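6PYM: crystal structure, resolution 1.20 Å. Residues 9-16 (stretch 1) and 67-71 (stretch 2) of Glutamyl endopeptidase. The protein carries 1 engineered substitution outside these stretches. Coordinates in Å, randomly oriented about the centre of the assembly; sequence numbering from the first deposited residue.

Stretch 1 9-16: HQIFNTTQ
Stretch 2 (67-71) PSAKN

Residues 9-16 of this glutamyl endopeptidase leave a strand, pass through a loop and close in a tight turn, packing against residues 67-71, more than fifty residues further along the same chain. The two run in roughly opposite directions, so Gln-10 lies near Lys-70 and Thr-15 near Ser-68. Stretch 2 has no regular helix or strand through its contact residues; phi/psi is -69/140 at Pro-67, -56/137 at Ala-69 and -163/180 at Asn-71. The contact buries 295 Å², both sides summed, and rests on one direct hydrogen bond, one bridging water and a long lysine side chain.

His-9 continues a strand that begins earlier in the chain (-136/143, chi1 m), out of reach of the second stretch. Gln-10, still extended at -76/143, points its CA-to-CB bond toward that stretch; its t, t side chain, with chi3 near 3°, brings NE2 to 4.3 Å from Lys-70 O, too far for a direct bond, and a water fills the gap. This water accepts from Gln-10 NE2 at 3.0 Å and donates to Ile-11 O at 2.9 Å and Lys-70 O at 2.8 Å. Glutamine suits the site because its NH2 group supplies a donor to a water whose own two protons are committed to carbonyls.

Ile-11 (-100/128, chi m, m) therefore contributes its backbone, while the end of its side chain leads away. At Phe-12, an exposed residue, the backbone bends to -104/-38 and the CA-to-CB bond points away (chi1 m, chi2 -79°), yet Phe-12 O lies 3.3 Å from Lys-70 CE and Phe-12 CB 4.4 Å from Lys-70 CE. Lys-70 (-109/-38) starts with its CA-to-CB bond sideways, Lys-70 CB 3.8 Å from Thr-14 OG1; chi1 to chi3 are t and chi4 m. Its four methylenes span the distance to Phe-12 at a partly exposed site that can accommodate a charged end. It has the largest covered area, 80 Å².

Asn-13 (-90/66, chi1 m) has its CA-to-CB bond directed away from stretch 2 and opens a type I turn ending at Gln-16. Thr-14 N, in the first of the turn's two central residues, makes a weak hydrogen bond of 3.1 Å to Phe-12 O.

Thr-14 (-71/-15) is the buried anchor. Its CA lies 5.0 Å from Ser-68 CA, and its CA-to-CB bond points toward stretch 2. With chi1 p, Thr-14 OG1 donates to Ser-68 O at 2.7 Å, while Thr-14 CG2 rests 3.7 Å from Ala-69 O. Threonine combines a donor for the carbonyl with a space-filling methyl. Ser-68 is left-handed at 68/21, chi1 near -26° between the wells; its CA-to-CB bond points toward stretch 1, and its OG is satisfied elsewhere in the structure.

Thr-15 (-97/3, chi1 p) directs its CA-to-CB bond sideways; Thr-15 CG2 meets Ser-68 CB at 3.8 Å, a small apolar contact. Gln-16 (-109/148, chi m, m) closes the turn, Gln-16 N bonding to Asn-13 O at 3.1 Å.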

# COMPACT_ATOMS: atom_id res chain seq x y z
N HIS A 9 9.44 -13.15 0.22
CA HIS A 9 10.69 -13.02 0.95
C HIS A 9 10.63 -11.80 1.85
O HIS A 9 10.06 -10.76 1.48
CB HIS A 9 11.87 -12.90 -0.02
CG HIS A 9 12.16 -14.17 -0.76
ND1 HIS A 9 11.61 -14.46 -1.99
CD2 HIS A 9 12.88 -15.25 -0.39
CE1 HIS A 9 12.02 -15.66 -2.37
NE2 HIS A 9 12.79 -16.16 -1.42
N GLN A 10 11.23 -11.91 3.03
CA GLN A 10 11.20 -10.83 4.00
C GLN A 10 12.18 -9.74 3.59
O GLN A 10 13.26 -10.01 3.04
CB GLN A 10 11.57 -11.37 5.38
CG GLN A 10 11.42 -10.32 6.46
CD GLN A 10 11.58 -10.87 7.86
OE1 GLN A 10 11.87 -12.06 8.05
NE2 GLN A 10 11.36 -10.01 8.86
N ILE A 11 11.78 -8.49 3.84
CA ILE A 11 12.62 -7.32 3.64
C ILE A 11 13.18 -6.91 4.99
O ILE A 11 12.44 -6.74 5.96
CB ILE A 11 11.83 -6.16 3.02
CG1 ILE A 11 11.16 -6.57 1.70
CG2 ILE A 11 12.73 -4.92 2.86
CD1 ILE A 11 12.10 -7.13 0.69
N PHE A 12 14.50 -6.75 5.04
CA PHE A 12 15.21 -6.39 6.26
C PHE A 12 15.64 -4.94 6.27
O PHE A 12 15.58 -4.27 7.31
CB PHE A 12 16.40 -7.34 6.46
CG PHE A 12 15.99 -8.77 6.45
CD1 PHE A 12 15.42 -9.33 7.57
CD2 PHE A 12 16.09 -9.53 5.29
CE1 PHE A 12 15.01 -10.65 7.55
CE2 PHE A 12 15.68 -10.84 5.28
CZ PHE A 12 15.14 -11.40 6.41
N ASN A 13 16.07 -4.43 5.12
CA ASN A 13 16.48 -3.03 4.99
C ASN A 13 15.26 -2.19 4.61
O ASN A 13 15.16 -1.62 3.53
CB ASN A 13 17.60 -2.90 3.97
CG ASN A 13 18.85 -3.63 4.40
OD1 ASN A 13 19.31 -4.56 3.73
ND2 ASN A 13 19.40 -3.24 5.54
N THR A 14 14.32 -2.12 5.55
CA THR A 14 13.00 -1.55 5.28
C THR A 14 13.01 -0.05 5.08
O THR A 14 12.00 0.49 4.59
CB THR A 14 12.01 -1.90 6.40
OG1 THR A 14 12.49 -1.37 7.64
CG2 THR A 14 11.82 -3.40 6.51
N THR A 15 14.08 0.65 5.46
CA THR A 15 14.18 2.09 5.24
C THR A 15 14.96 2.44 3.98
O THR A 15 15.14 3.63 3.70
CB THR A 15 14.83 2.81 6.44
OG1 THR A 15 16.22 2.45 6.53
CG2 THR A 15 14.13 2.50 7.74
N GLN A 16 15.41 1.46 3.22
CA GLN A 16 16.28 1.71 2.08
C GLN A 16 15.56 1.48 0.76
O GLN A 16 14.66 0.65 0.64
CB GLN A 16 17.53 0.84 2.15
CG GLN A 16 18.38 1.07 3.39
CD GLN A 16 18.98 2.47 3.45
OE1 GLN A 16 19.00 3.20 2.45
NE2 GLN A 16 19.45 2.85 4.63
N PRO A 67 5.53 3.76 8.73
CA PRO A 67 6.28 3.57 7.48
C PRO A 67 7.59 2.86 7.78
O PRO A 67 8.24 3.13 8.79
CB PRO A 67 6.52 5.00 6.99
CG PRO A 67 6.53 5.83 8.25
CD PRO A 67 5.55 5.17 9.18
N SER A 68 7.95 1.93 6.91
CA SER A 68 9.22 1.21 7.02
C SER A 68 9.26 0.28 8.22
O SER A 68 10.36 -0.08 8.67
CB SER A 68 10.45 2.13 7.04
OG SER A 68 10.25 3.37 6.39
N ALA A 69 8.12 -0.11 8.77
CA ALA A 69 8.13 -1.00 9.93
C ALA A 69 8.90 -2.27 9.60
O ALA A 69 8.77 -2.83 8.50
CB ALA A 69 6.70 -1.37 10.31
N LYS A 70 9.73 -2.71 10.55
CA LYS A 70 10.58 -3.88 10.35
C LYS A 70 10.13 -5.09 11.16
O LYS A 70 10.23 -6.22 10.67
CB LYS A 70 12.04 -3.55 10.67
CG LYS A 70 12.98 -4.72 10.40
CD LYS A 70 14.42 -4.35 10.59
CE LYS A 70 15.32 -5.54 10.32
NZ LYS A 70 15.01 -6.69 11.22
N ASN A 71 9.65 -4.87 12.39
CA ASN A 71 8.97 -5.88 13.18
C ASN A 71 8.22 -5.16 14.30
O ASN A 71 8.28 -3.93 14.41
CB ASN A 71 9.91 -6.97 13.69
CG ASN A 71 11.02 -6.44 14.59
OD1 ASN A 71 10.76 -5.89 15.66
ND2 ASN A 71 12.26 -6.61 14.16
O HOH W 1 10.58 -7.17 8.08